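Side-chain contacts in type C neurotoxin (PDB 3PME), which probably binds gangliosides and other membrane lipids of nerve cells as the receptor-binding domain of a C/D mosaic botulinum neurotoxin: residues Trp74-Lys79 and Trp227-Lys232; Tyr242-Arg247 and Leu369-Lys374; Ile109-Gln114 and Gly151-Tyr156; Met294-Tyr299 and Ser333-Tyr338. All coordinates share one frame; numbering follows the deposited sequence.

Contact 1. Residues Trp74-Lys79 and Trp227-Lys232; sequences WIKISK and WGNPLK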
# COMPACT_ATOMS: atom_id res chain seq x y z
N TRP A 74 -10.01 2.02 4.06
CA TRP A 74 -9.00 1.40 3.20
C TRP A 74 -9.19 -0.10 3.28
O TRP A 74 -9.63 -0.62 4.31
CB TRP A 74 -7.58 1.74 3.68
CG TRP A 74 -7.29 3.19 3.73
CD1 TRP A 74 -7.87 4.12 4.54
CD2 TRP A 74 -6.32 3.90 2.94
NE1 TRP A 74 -7.33 5.35 4.31
CE2 TRP A 74 -6.38 5.25 3.33
CE3 TRP A 74 -5.41 3.51 1.95
CZ2 TRP A 74 -5.57 6.23 2.75
CZ3 TRP A 74 -4.60 4.48 1.38
CH2 TRP A 74 -4.68 5.82 1.78
N ILE A 75 -8.83 -0.81 2.22
CA ILE A 75 -8.94 -2.25 2.21
C ILE A 75 -7.70 -2.86 1.53
O ILE A 75 -7.08 -2.24 0.67
CB ILE A 75 -10.26 -2.70 1.53
CG1 ILE A 75 -10.56 -4.19 1.77
CG2 ILE A 75 -10.27 -2.31 0.04
CD1 ILE A 75 -12.02 -4.57 1.47
N LYS A 76 -7.37 -4.08 1.95
CA LYS A 76 -6.21 -4.82 1.45
C LYS A 76 -6.66 -6.27 1.38
O LYS A 76 -7.01 -6.85 2.41
CB LYS A 76 -5.03 -4.65 2.41
CG LYS A 76 -3.81 -5.47 2.06
CD LYS A 76 -2.66 -5.10 2.99
CE LYS A 76 -1.41 -5.95 2.73
NZ LYS A 76 -1.59 -7.34 3.23
N ILE A 77 -6.68 -6.84 0.18
CA ILE A 77 -7.28 -8.15 -0.05
C ILE A 77 -6.21 -9.15 -0.52
O ILE A 77 -5.54 -8.91 -1.52
CB ILE A 77 -8.45 -8.07 -1.06
CG1 ILE A 77 -9.46 -7.01 -0.62
CG2 ILE A 77 -9.15 -9.41 -1.19
CD1 ILE A 77 -10.32 -6.49 -1.75
N SER A 78 -6.04 -10.25 0.20
CA SER A 78 -4.98 -11.20 -0.12
C SER A 78 -5.05 -11.72 -1.55
O SER A 78 -6.11 -11.71 -2.19
CB SER A 78 -4.98 -12.36 0.87
OG SER A 78 -6.00 -13.30 0.58
N LYS A 79 -3.92 -12.16 -2.06
CA LYS A 79 -3.86 -12.74 -3.40
C LYS A 79 -4.82 -13.92 -3.55
O LYS A 79 -5.55 -14.00 -4.55
CB LYS A 79 -2.43 -13.16 -3.74
CG LYS A 79 -2.33 -13.94 -5.05
CD LYS A 79 -0.88 -14.29 -5.41
CE LYS A 79 -0.21 -15.13 -4.33
NZ LYS A 79 1.14 -15.61 -4.74
N TRP A 227 3.21 -3.09 -0.69
CA TRP A 227 1.79 -3.35 -0.42
C TRP A 227 1.08 -2.14 0.17
O TRP A 227 -0.13 -2.19 0.41
CB TRP A 227 1.68 -4.49 0.61
CG TRP A 227 2.57 -5.64 0.27
CD1 TRP A 227 3.70 -6.02 0.94
CD2 TRP A 227 2.42 -6.55 -0.82
NE1 TRP A 227 4.26 -7.11 0.32
CE2 TRP A 227 3.49 -7.46 -0.75
CE3 TRP A 227 1.48 -6.67 -1.85
CZ2 TRP A 227 3.65 -8.49 -1.68
CZ3 TRP A 227 1.63 -7.70 -2.77
CH2 TRP A 227 2.71 -8.59 -2.68
N GLY A 228 1.82 -1.07 0.45
CA GLY A 228 1.25 0.07 1.16
C GLY A 228 1.33 0.04 2.69
O GLY A 228 0.76 0.89 3.36
N ASN A 229 2.04 -0.95 3.23
CA ASN A 229 2.31 -1.01 4.67
C ASN A 229 3.44 -0.03 5.01
O ASN A 229 4.25 0.31 4.14
CB ASN A 229 2.81 -2.39 5.08
CG ASN A 229 1.91 -3.53 4.64
OD1 ASN A 229 0.69 -3.46 4.76
ND2 ASN A 229 2.52 -4.60 4.13
N PRO A 230 3.54 0.40 6.27
CA PRO A 230 4.71 1.20 6.65
C PRO A 230 6.01 0.43 6.42
O PRO A 230 6.10 -0.76 6.77
CB PRO A 230 4.50 1.44 8.15
CG PRO A 230 2.98 1.43 8.28
CD PRO A 230 2.56 0.31 7.37
N LEU A 231 6.99 1.11 5.84
CA LEU A 231 8.33 0.57 5.67
C LEU A 231 9.01 0.62 7.02
O LEU A 231 8.81 1.58 7.78
CB LEU A 231 9.10 1.41 4.63
CG LEU A 231 10.32 0.73 4.01
CD1 LEU A 231 9.87 -0.32 2.98
CD2 LEU A 231 11.21 1.77 3.36
N LYS A 232 9.79 -0.41 7.35
CA LYS A 232 10.42 -0.50 8.66
C LYS A 232 11.90 -0.80 8.56
O LYS A 232 12.33 -1.52 7.66
CB LYS A 232 9.77 -1.60 9.49
CG LYS A 232 8.29 -1.37 9.82
CD LYS A 232 7.65 -2.61 10.44
CE LYS A 232 7.53 -3.74 9.42
NZ LYS A 232 6.76 -4.92 9.95

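Contact 2. Residues Tyr242-Arg247 and Leu369-Lys374; sequences YNYIDR and LADIYK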
# COMPACT_ATOMS: atom_id res chain seq x y z
N TYR A 242 11.09 0.49 -10.03
CA TYR A 242 9.76 0.49 -10.62
C TYR A 242 9.74 -0.20 -11.98
O TYR A 242 8.79 -0.91 -12.32
CB TYR A 242 9.30 1.94 -10.77
CG TYR A 242 7.87 2.14 -11.18
CD1 TYR A 242 7.49 2.08 -12.51
CD2 TYR A 242 6.90 2.43 -10.23
CE1 TYR A 242 6.17 2.29 -12.88
CE2 TYR A 242 5.59 2.64 -10.59
CZ TYR A 242 5.23 2.56 -11.91
OH TYR A 242 3.92 2.76 -12.27
N ASN A 243 10.79 0.01 -12.76
CA ASN A 243 10.83 -0.48 -14.14
C ASN A 243 11.16 -1.96 -14.27
O ASN A 243 10.93 -2.55 -15.33
CB ASN A 243 11.81 0.35 -14.98
CG ASN A 243 11.33 1.77 -15.22
OD1 ASN A 243 10.16 2.10 -15.00
ND2 ASN A 243 12.23 2.63 -15.70
N TYR A 244 11.73 -2.56 -13.22
CA TYR A 244 12.27 -3.91 -13.31
C TYR A 244 11.84 -4.82 -12.14
O TYR A 244 12.67 -5.27 -11.37
CB TYR A 244 13.80 -3.83 -13.44
CG TYR A 244 14.24 -2.88 -14.53
CD1 TYR A 244 13.91 -3.13 -15.87
CD2 TYR A 244 14.94 -1.71 -14.24
CE1 TYR A 244 14.27 -2.25 -16.87
CE2 TYR A 244 15.32 -0.83 -15.24
CZ TYR A 244 14.98 -1.11 -16.56
OH TYR A 244 15.35 -0.25 -17.56
N ILE A 245 10.54 -5.11 -12.05
CA ILE A 245 9.98 -5.86 -10.92
C ILE A 245 10.41 -7.33 -10.92
O ILE A 245 10.30 -8.02 -9.90
CB ILE A 245 8.43 -5.78 -10.90
CG1 ILE A 245 7.87 -6.32 -9.58
CG2 ILE A 245 7.85 -6.54 -12.09
CD1 ILE A 245 6.39 -6.05 -9.38
N ASP A 246 10.92 -7.80 -12.05
CA ASP A 246 11.34 -9.19 -12.19
C ASP A 246 12.85 -9.38 -12.05
O ASP A 246 13.37 -10.43 -12.40
CB ASP A 246 10.89 -9.76 -13.54
CG ASP A 246 11.45 -8.97 -14.72
OD1 ASP A 246 11.89 -7.82 -14.54
OD2 ASP A 246 11.43 -9.51 -15.85
N ARG A 247 13.54 -8.35 -11.56
CA ARG A 247 14.98 -8.45 -11.37
C ARG A 247 15.33 -8.32 -9.91
O ARG A 247 14.63 -7.65 -9.15
CB ARG A 247 15.72 -7.39 -12.18
CG ARG A 247 15.48 -7.53 -13.67
CD ARG A 247 16.39 -6.68 -14.54
NE ARG A 247 16.19 -7.13 -15.91
CZ ARG A 247 17.00 -7.94 -16.58
NH1 ARG A 247 18.16 -8.35 -16.06
NH2 ARG A 247 16.68 -8.30 -17.81
N LEU A 369 18.95 5.74 -9.63
CA LEU A 369 18.03 5.27 -10.65
C LEU A 369 18.51 3.95 -11.25
O LEU A 369 19.60 3.48 -10.92
CB LEU A 369 17.79 6.34 -11.73
CG LEU A 369 18.99 6.91 -12.47
CD1 LEU A 369 19.51 5.94 -13.53
CD2 LEU A 369 18.61 8.22 -13.13
N ALA A 370 17.69 3.33 -12.09
CA ALA A 370 18.11 2.11 -12.76
C ALA A 370 17.93 2.26 -14.26
O ALA A 370 16.93 2.79 -14.73
CB ALA A 370 17.32 0.91 -12.25
N ASP A 371 18.91 1.76 -15.01
CA ASP A 371 18.86 1.84 -16.47
C ASP A 371 19.90 0.87 -17.01
O ASP A 371 20.68 0.29 -16.23
CB ASP A 371 19.16 3.27 -16.94
CG ASP A 371 18.73 3.56 -18.40
OD1 ASP A 371 18.23 2.66 -19.11
OD2 ASP A 371 18.91 4.72 -18.83
N ILE A 372 19.92 0.70 -18.33
CA ILE A 372 20.92 -0.12 -18.99
C ILE A 372 22.17 0.74 -19.21
O ILE A 372 22.15 1.72 -19.96
CB ILE A 372 20.38 -0.65 -20.34
CG1 ILE A 372 19.17 -1.55 -20.08
CG2 ILE A 372 21.45 -1.41 -21.11
CD1 ILE A 372 18.35 -1.87 -21.33
N TYR A 373 23.24 0.39 -18.51
CA TYR A 373 24.50 1.10 -18.60
C TYR A 373 25.62 0.12 -18.94
O TYR A 373 25.41 -1.09 -19.01
CB TYR A 373 24.84 1.75 -17.25
CG TYR A 373 24.09 3.04 -16.97
CD1 TYR A 373 24.51 4.23 -17.54
CD2 TYR A 373 22.99 3.06 -16.12
CE1 TYR A 373 23.85 5.42 -17.28
CE2 TYR A 373 22.32 4.26 -15.86
CZ TYR A 373 22.75 5.43 -16.45
OH TYR A 373 22.11 6.63 -16.21
N LYS A 374 26.82 0.67 -19.14
CA LYS A 374 28.04 -0.12 -19.14
C LYS A 374 28.75 0.21 -17.83
O LYS A 374 29.53 1.15 -17.77
CB LYS A 374 28.92 0.28 -20.33
CG LYS A 374 28.30 -0.03 -21.69
CD LYS A 374 29.13 0.60 -22.80
CE LYS A 374 28.70 0.11 -24.17
NZ LYS A 374 27.29 0.45 -24.39
O HOH W 1 15.12 2.26 -16.64

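Contact 3. Residues Ile109-Gln114 and Gly151-Tyr156; sequences IEWILQ and GYMKLY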
# COMPACT_ATOMS: atom_id res chain seq x y z
N ILE A 109 -14.29 -5.36 -6.16
CA ILE A 109 -15.10 -4.96 -5.01
C ILE A 109 -16.42 -4.42 -5.53
O ILE A 109 -16.47 -3.76 -6.58
CB ILE A 109 -14.43 -3.92 -4.08
CG1 ILE A 109 -14.01 -2.67 -4.86
CG2 ILE A 109 -13.24 -4.52 -3.36
CD1 ILE A 109 -13.81 -1.47 -3.96
N GLU A 110 -17.49 -4.71 -4.80
CA GLU A 110 -18.83 -4.33 -5.24
C GLU A 110 -19.64 -3.76 -4.08
O GLU A 110 -19.75 -4.39 -3.02
CB GLU A 110 -19.56 -5.52 -5.86
CG GLU A 110 -20.91 -5.15 -6.49
CD GLU A 110 -21.57 -6.30 -7.23
OE1 GLU A 110 -21.14 -7.46 -7.06
OE2 GLU A 110 -22.54 -6.05 -8.00
N TRP A 111 -20.19 -2.57 -4.29
CA TRP A 111 -21.04 -1.92 -3.30
C TRP A 111 -22.46 -2.01 -3.79
O TRP A 111 -22.76 -1.64 -4.92
CB TRP A 111 -20.63 -0.46 -3.13
CG TRP A 111 -21.63 0.38 -2.36
CD1 TRP A 111 -22.69 1.05 -2.88
CD2 TRP A 111 -21.63 0.64 -0.96
NE1 TRP A 111 -23.37 1.72 -1.88
CE2 TRP A 111 -22.73 1.48 -0.69
CE3 TRP A 111 -20.81 0.24 0.10
CZ2 TRP A 111 -23.04 1.93 0.59
CZ3 TRP A 111 -21.12 0.70 1.38
CH2 TRP A 111 -22.21 1.54 1.61
N ILE A 112 -23.34 -2.51 -2.93
CA ILE A 112 -24.71 -2.81 -3.31
C ILE A 112 -25.68 -2.04 -2.44
O ILE A 112 -25.51 -2.00 -1.22
CB ILE A 112 -24.97 -4.32 -3.15
CG1 ILE A 112 -24.14 -5.12 -4.16
CG2 ILE A 112 -26.48 -4.63 -3.28
CD1 ILE A 112 -24.83 -5.30 -5.48
N LEU A 113 -26.69 -1.44 -3.07
CA LEU A 113 -27.77 -0.76 -2.37
C LEU A 113 -29.06 -1.40 -2.83
O LEU A 113 -29.32 -1.49 -4.03
CB LEU A 113 -27.79 0.74 -2.70
CG LEU A 113 -28.81 1.57 -1.90
CD1 LEU A 113 -28.43 1.61 -0.42
CD2 LEU A 113 -28.92 3.00 -2.45
N GLN A 114 -29.88 -1.85 -1.88
CA GLN A 114 -31.04 -2.67 -2.22
C GLN A 114 -32.32 -2.15 -1.59
O GLN A 114 -32.36 -1.88 -0.38
CB GLN A 114 -30.77 -4.11 -1.79
CG GLN A 114 -31.88 -5.08 -2.13
CD GLN A 114 -31.37 -6.50 -2.04
OE1 GLN A 114 -30.48 -6.89 -2.81
NE2 GLN A 114 -31.91 -7.27 -1.11
N GLY A 151 -30.05 11.27 -6.66
CA GLY A 151 -29.40 10.95 -7.91
C GLY A 151 -28.62 9.66 -7.92
O GLY A 151 -29.11 8.62 -8.37
N TYR A 152 -27.38 9.73 -7.42
CA TYR A 152 -26.39 8.69 -7.69
C TYR A 152 -25.62 8.22 -6.48
O TYR A 152 -25.47 8.94 -5.48
CB TYR A 152 -25.39 9.19 -8.74
CG TYR A 152 -26.12 9.72 -9.93
CD1 TYR A 152 -26.61 11.01 -9.92
CD2 TYR A 152 -26.40 8.91 -11.01
CE1 TYR A 152 -27.33 11.48 -10.97
CE2 TYR A 152 -27.13 9.39 -12.08
CZ TYR A 152 -27.58 10.69 -12.04
OH TYR A 152 -28.32 11.22 -13.06
N MET A 153 -25.14 7.00 -6.58
CA MET A 153 -24.05 6.60 -5.70
C MET A 153 -22.79 6.54 -6.55
O MET A 153 -22.83 6.20 -7.73
CB MET A 153 -24.36 5.29 -5.00
CG MET A 153 -24.67 4.14 -5.90
SD MET A 153 -25.11 2.73 -4.88
CE MET A 153 -25.27 1.49 -6.15
N LYS A 154 -21.66 6.90 -5.95
CA LYS A 154 -20.43 7.06 -6.69
C LYS A 154 -19.30 6.38 -5.94
O LYS A 154 -19.26 6.43 -4.71
CB LYS A 154 -20.10 8.54 -6.88
CG LYS A 154 -21.06 9.24 -7.86
CD LYS A 154 -21.12 10.76 -7.64
CE LYS A 154 -19.90 11.50 -8.18
NZ LYS A 154 -19.95 12.96 -7.85
N LEU A 155 -18.42 5.75 -6.70
CA LEU A 155 -17.29 5.03 -6.13
C LEU A 155 -15.98 5.72 -6.47
O LEU A 155 -15.66 5.92 -7.65
CB LEU A 155 -17.27 3.61 -6.69
CG LEU A 155 -16.06 2.77 -6.29
CD1 LEU A 155 -15.96 2.70 -4.78
CD2 LEU A 155 -16.21 1.39 -6.88
N TYR A 156 -15.23 6.07 -5.42
CA TYR A 156 -13.93 6.71 -5.55
C TYR A 156 -12.87 5.72 -5.08
O TYR A 156 -13.06 5.04 -4.09
CB TYR A 156 -13.83 7.95 -4.67
CG TYR A 156 -14.70 9.09 -5.13
CD1 TYR A 156 -16.07 9.06 -4.91
CD2 TYR A 156 -14.16 10.19 -5.78
CE1 TYR A 156 -16.89 10.10 -5.33
CE2 TYR A 156 -14.98 11.24 -6.22
CZ TYR A 156 -16.34 11.18 -5.97
OH TYR A 156 -17.17 12.20 -6.40

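Contact 4. Residues Met294-Tyr299 and Ser333-Tyr338; sequences MFHMLY and SNLGNY. With SO4 (sulfate ion), chain C.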
# COMPACT_ATOMS: atom_id res chain seq x y z
N MET A 294 21.01 3.35 5.73
CA MET A 294 22.01 2.54 5.05
C MET A 294 21.33 1.26 4.61
O MET A 294 20.33 0.85 5.20
CB MET A 294 23.17 2.24 6.00
CG MET A 294 23.90 3.51 6.41
SD MET A 294 25.00 3.27 7.81
CE MET A 294 23.83 2.92 9.13
N PHE A 295 21.85 0.62 3.57
CA PHE A 295 21.31 -0.65 3.10
C PHE A 295 22.29 -1.76 3.41
O PHE A 295 23.47 -1.64 3.07
CB PHE A 295 21.09 -0.61 1.58
CG PHE A 295 20.11 0.43 1.14
CD1 PHE A 295 18.74 0.18 1.17
CD2 PHE A 295 20.55 1.66 0.67
CE1 PHE A 295 17.83 1.14 0.76
CE2 PHE A 295 19.64 2.63 0.25
CZ PHE A 295 18.28 2.37 0.29
N HIS A 296 21.83 -2.83 4.06
CA HIS A 296 22.67 -4.00 4.28
C HIS A 296 22.19 -5.16 3.42
O HIS A 296 21.01 -5.24 3.07
CB HIS A 296 22.69 -4.41 5.75
CG HIS A 296 23.55 -3.53 6.60
ND1 HIS A 296 24.04 -3.93 7.83
CD2 HIS A 296 24.03 -2.28 6.39
CE1 HIS A 296 24.76 -2.95 8.35
NE2 HIS A 296 24.78 -1.94 7.50
N MET A 297 23.10 -6.05 3.06
CA MET A 297 22.75 -7.27 2.36
C MET A 297 23.58 -8.41 2.93
O MET A 297 24.80 -8.30 3.02
CB MET A 297 23.00 -7.16 0.86
CG MET A 297 22.58 -8.42 0.09
SD MET A 297 23.06 -8.44 -1.66
CE MET A 297 21.87 -7.29 -2.36
N LEU A 298 22.91 -9.48 3.35
CA LEU A 298 23.58 -10.71 3.74
C LEU A 298 23.74 -11.50 2.45
O LEU A 298 22.75 -11.82 1.76
CB LEU A 298 22.73 -11.48 4.75
CG LEU A 298 23.32 -12.78 5.31
CD1 LEU A 298 24.70 -12.56 5.95
CD2 LEU A 298 22.34 -13.37 6.30
N TYR A 299 24.99 -11.76 2.09
CA TYR A 299 25.31 -12.43 0.83
C TYR A 299 26.41 -13.46 1.06
O TYR A 299 27.48 -13.11 1.56
CB TYR A 299 25.75 -11.40 -0.21
CG TYR A 299 26.07 -12.02 -1.55
CD1 TYR A 299 25.06 -12.26 -2.47
CD2 TYR A 299 27.38 -12.35 -1.88
CE1 TYR A 299 25.35 -12.84 -3.70
CE2 TYR A 299 27.67 -12.92 -3.09
CZ TYR A 299 26.66 -13.17 -3.99
OH TYR A 299 26.96 -13.74 -5.21
N SER A 333 32.39 -4.70 3.17
CA SER A 333 32.26 -5.61 4.31
C SER A 333 32.54 -4.91 5.65
O SER A 333 32.10 -5.39 6.69
CB SER A 333 33.17 -6.83 4.15
OG SER A 333 34.51 -6.41 4.03
N ASN A 334 33.25 -3.79 5.60
CA ASN A 334 33.40 -2.92 6.77
C ASN A 334 32.09 -2.20 7.07
O ASN A 334 31.66 -1.34 6.30
CB ASN A 334 34.51 -1.89 6.55
CG ASN A 334 35.89 -2.50 6.64
OD1 ASN A 334 36.07 -3.58 7.20
ND2 ASN A 334 36.88 -1.80 6.10
N LEU A 335 31.44 -2.57 8.17
CA LEU A 335 30.15 -2.00 8.49
C LEU A 335 30.27 -0.80 9.45
O LEU A 335 31.07 -0.83 10.38
CB LEU A 335 29.24 -3.06 9.11
CG LEU A 335 29.07 -4.36 8.31
CD1 LEU A 335 28.20 -5.33 9.09
CD2 LEU A 335 28.47 -4.08 6.94
N GLY A 336 29.47 0.23 9.21
CA GLY A 336 29.46 1.41 10.06
C GLY A 336 28.78 2.58 9.37
O GLY A 336 28.34 2.45 8.23
N ASN A 337 28.69 3.71 10.07
CA ASN A 337 28.06 4.91 9.53
C ASN A 337 28.97 5.66 8.57
O ASN A 337 29.19 6.85 8.74
CB ASN A 337 27.66 5.88 10.66
CG ASN A 337 26.28 5.60 11.20
OD1 ASN A 337 25.59 6.52 11.66
ND2 ASN A 337 25.86 4.35 11.15
N TYR A 338 29.49 4.96 7.56
CA TYR A 338 30.35 5.59 6.56
C TYR A 338 29.54 6.47 5.61
O TYR A 338 28.56 6.03 5.02
CB TYR A 338 31.09 4.51 5.76
CG TYR A 338 32.05 3.70 6.59
CD1 TYR A 338 33.34 4.16 6.82
CD2 TYR A 338 31.68 2.48 7.13
CE1 TYR A 338 34.23 3.43 7.57
CE2 TYR A 338 32.57 1.74 7.89
CZ TYR A 338 33.84 2.22 8.10
OH TYR A 338 34.74 1.49 8.85
S SO4 C . 23.67 -14.24 -7.25
O1 SO4 C . 23.00 -14.09 -8.55
O2 SO4 C . 23.00 -13.45 -6.23
O3 SO4 C . 23.62 -15.65 -6.87
O4 SO4 C . 25.06 -13.81 -7.35
O HOH W 2 26.29 0.19 8.16

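Contact 1. Residues Trp74-Lys79 and Trp227-Lys232
Lys76 reaches out from the end of strand 68-77 and lays the last carbons of its chain against Trp227 and Asn229. Its CG stands anti to the backbone N (chi1 175°) and the chain runs on straight as far as CE, which carries it clear of its own strand; only the final torsion bends. Lys76 CE makes the nearest approaches, 4.0 Å from Trp227 CB and 3.8 Å from Asn229 OD1. The lysine passes Trp227 at a slant and meets Asn229 nearly at a right angle. No hydrogen bond joins the two segments. Trp227 offers its CB to the lysine while the indole leads away to pack on Ile406, its polar partner being Ser407, and Asn229 OD1 accepts a hydrogen bond from Trp140 NE1. The ammonium group of Lys76, turned aside by the bend at chi4 (-73°), makes a salt bridge with Asp409 and a hydrogen bond to Asn138 OD1, so a buried charge is satisfied from beyond the contact. Asp225 OD1 accepts from the backbone N of both Trp227 and Asn229, which ties the two to one side chain. All three touching residues are buried near the middle of the chain. The contact lies at the interface of the concanavalin-like sandwich and the beta-trefoil, the two-part build of clostridial neurotoxin receptor-binding domains.

Contact 2. Residues Tyr242-Arg247 and Leu369-Lys374
Tyr244 turns the CE2 edge of its ring to Ala370, with the methyl CB 4.0 Å from CE2 and close to the ring plane. Ala370 O lies in that plane too, 4.0 Å from CE2, so one edge of the phenol runs past both the side chain and the carbonyl of a single residue. The hydroxyl goes on to a water, 2.7 Å from Tyr244 OH. That water donates to Ala370 O at 2.7 Å and accepts from Asn243 ND2 at 3.1 Å, tying the loop to the strand where no direct hydrogen bond does. This is how the loop 242-247 settles onto strand 366-373 within the beta-trefoil half of the domain. One step out, Asn243 CB sits 3.6 Å above the centre of the Tyr244 ring, and Tyr384 meets that ring edge-to-face. Asn243 OD1 is itself held by Thr399 OG1. Behind the tyrosine the chain makes a type I turn, Arg247 N bonding back to Tyr244 O, and the guanidinium of Arg247 forms a cation-pi contact with the same Tyr384. On the strand, Asp371 OD1 receives Ile372 N at 2.7 Å, from 42° above the carboxylate plane.

Contact 3. Residues Ile109-Gln114 and Gly151-Tyr156
A Met-aromatic contact between Met153 and Trp111 links the two sheets of the concanavalin-like beta sandwich. The sulfur approaches the pyrrole side of the indole edge-on: Met153 SD is 3.6 Å from Trp111 CD1 and also 3.6 Å from Trp111 NE1. From the centroid of the five-membered ring of Trp111, Met153 SD lies 4.5 Å away, 87° off the normal, which puts it almost exactly in the ring plane rather than over a face. Met153 takes a cramped first torsion, CG between the backbone N and the carbonyl carbon (chi1 57°), and is fully extended beyond, so the chain projects straight across the gap with the sulfur at the indole and the methyl going on toward the strand backbone, Met153 CE 4.2 Å from Trp111 O. Two residues on from Trp111, on strand 108-114, Leu113 CB lies 4.0 Å from Met153 SD. Strand 108-114 lies in one sheet of the sandwich and strand 152-157 in the other, with Trp111 CA 8.4 Å from Leu155 CA. Around the pair, Asn147 touches both Met153 and Trp111, while Ile167 packs on Met153 and Leu113. The indole ring also meets Trp100, their planes inclined by about 20°. At the start of the second strand a classic beta bulge places Gly151 and Tyr152 together opposite Asn148, just before Met153 turns inward.

Contact 4. Residues Met294-Tyr299 and Ser333-Tyr338
Met294 faces Asn337 with 7.9 Å between CA atoms and His296 faces Leu335 with 8.8 Å between theirs, so strand 292-299 has a loop lying alongside it without a direct hydrogen bond across. The loop bends tightly in an inverse gamma turn centred on Asn337, closed by a weak bond from Tyr338 N to Gly336 O. Besides taking the turn bond, Gly336 O is approached by Met294 SD, at 3.5 Å, and by a water. In Met294 a bend at the last torsion (chi3 -67°) turns the methyl toward the Asn337 side chain; the two side chains cross at about a right angle. The water donates to Gly336 O at 3.1 Å and lies 2.7 Å from His296 NE2, in the plane of the imidazole. The other ring nitrogen, ND1, is hydrogen-bonded to Glu303 OE2, so the imidazole is gripped at both nitrogens and its rotation is fixed. Over one face of the ring comes Leu335, its CD2 4.1 Å from His296 CE1 and displaced toward the rim. At the far end of the strand Tyr299 OH donates to sulfate O4 at 2.9 Å, with sulfate O2 beside the ring edge; Tyr248, Asn271 and Lys270 also hydrogen-bond this ion, probably a crystallisation component. Here the loop between strands 326-332 and 343-347 lies beside Met294 and His296 of strand 292-299, at the surface of the beta-trefoil.

In the fold
Contacts 1 and 3 are buried, contact 2 partly so, and contact 4 lies at the surface. Contact 3 joins the two sheets of the N-terminal sandwich through sulfur and hydrocarbon; contact 1 joins that sandwich to the C-terminal half with a lysine whose charge is met inside the protein. The two touch, Ile77 CD1 lying 3.9 Å from Ile109 CG2, and both reach the nine-stranded sheet. Contacts 2 and 4 reach one trefoil sheet, contact 4 nested along the chain inside the loop that contact 2 closes, and each includes a bridging water. Contacts 3 and 4 lie furthest apart, their centres about 51 Å from each other.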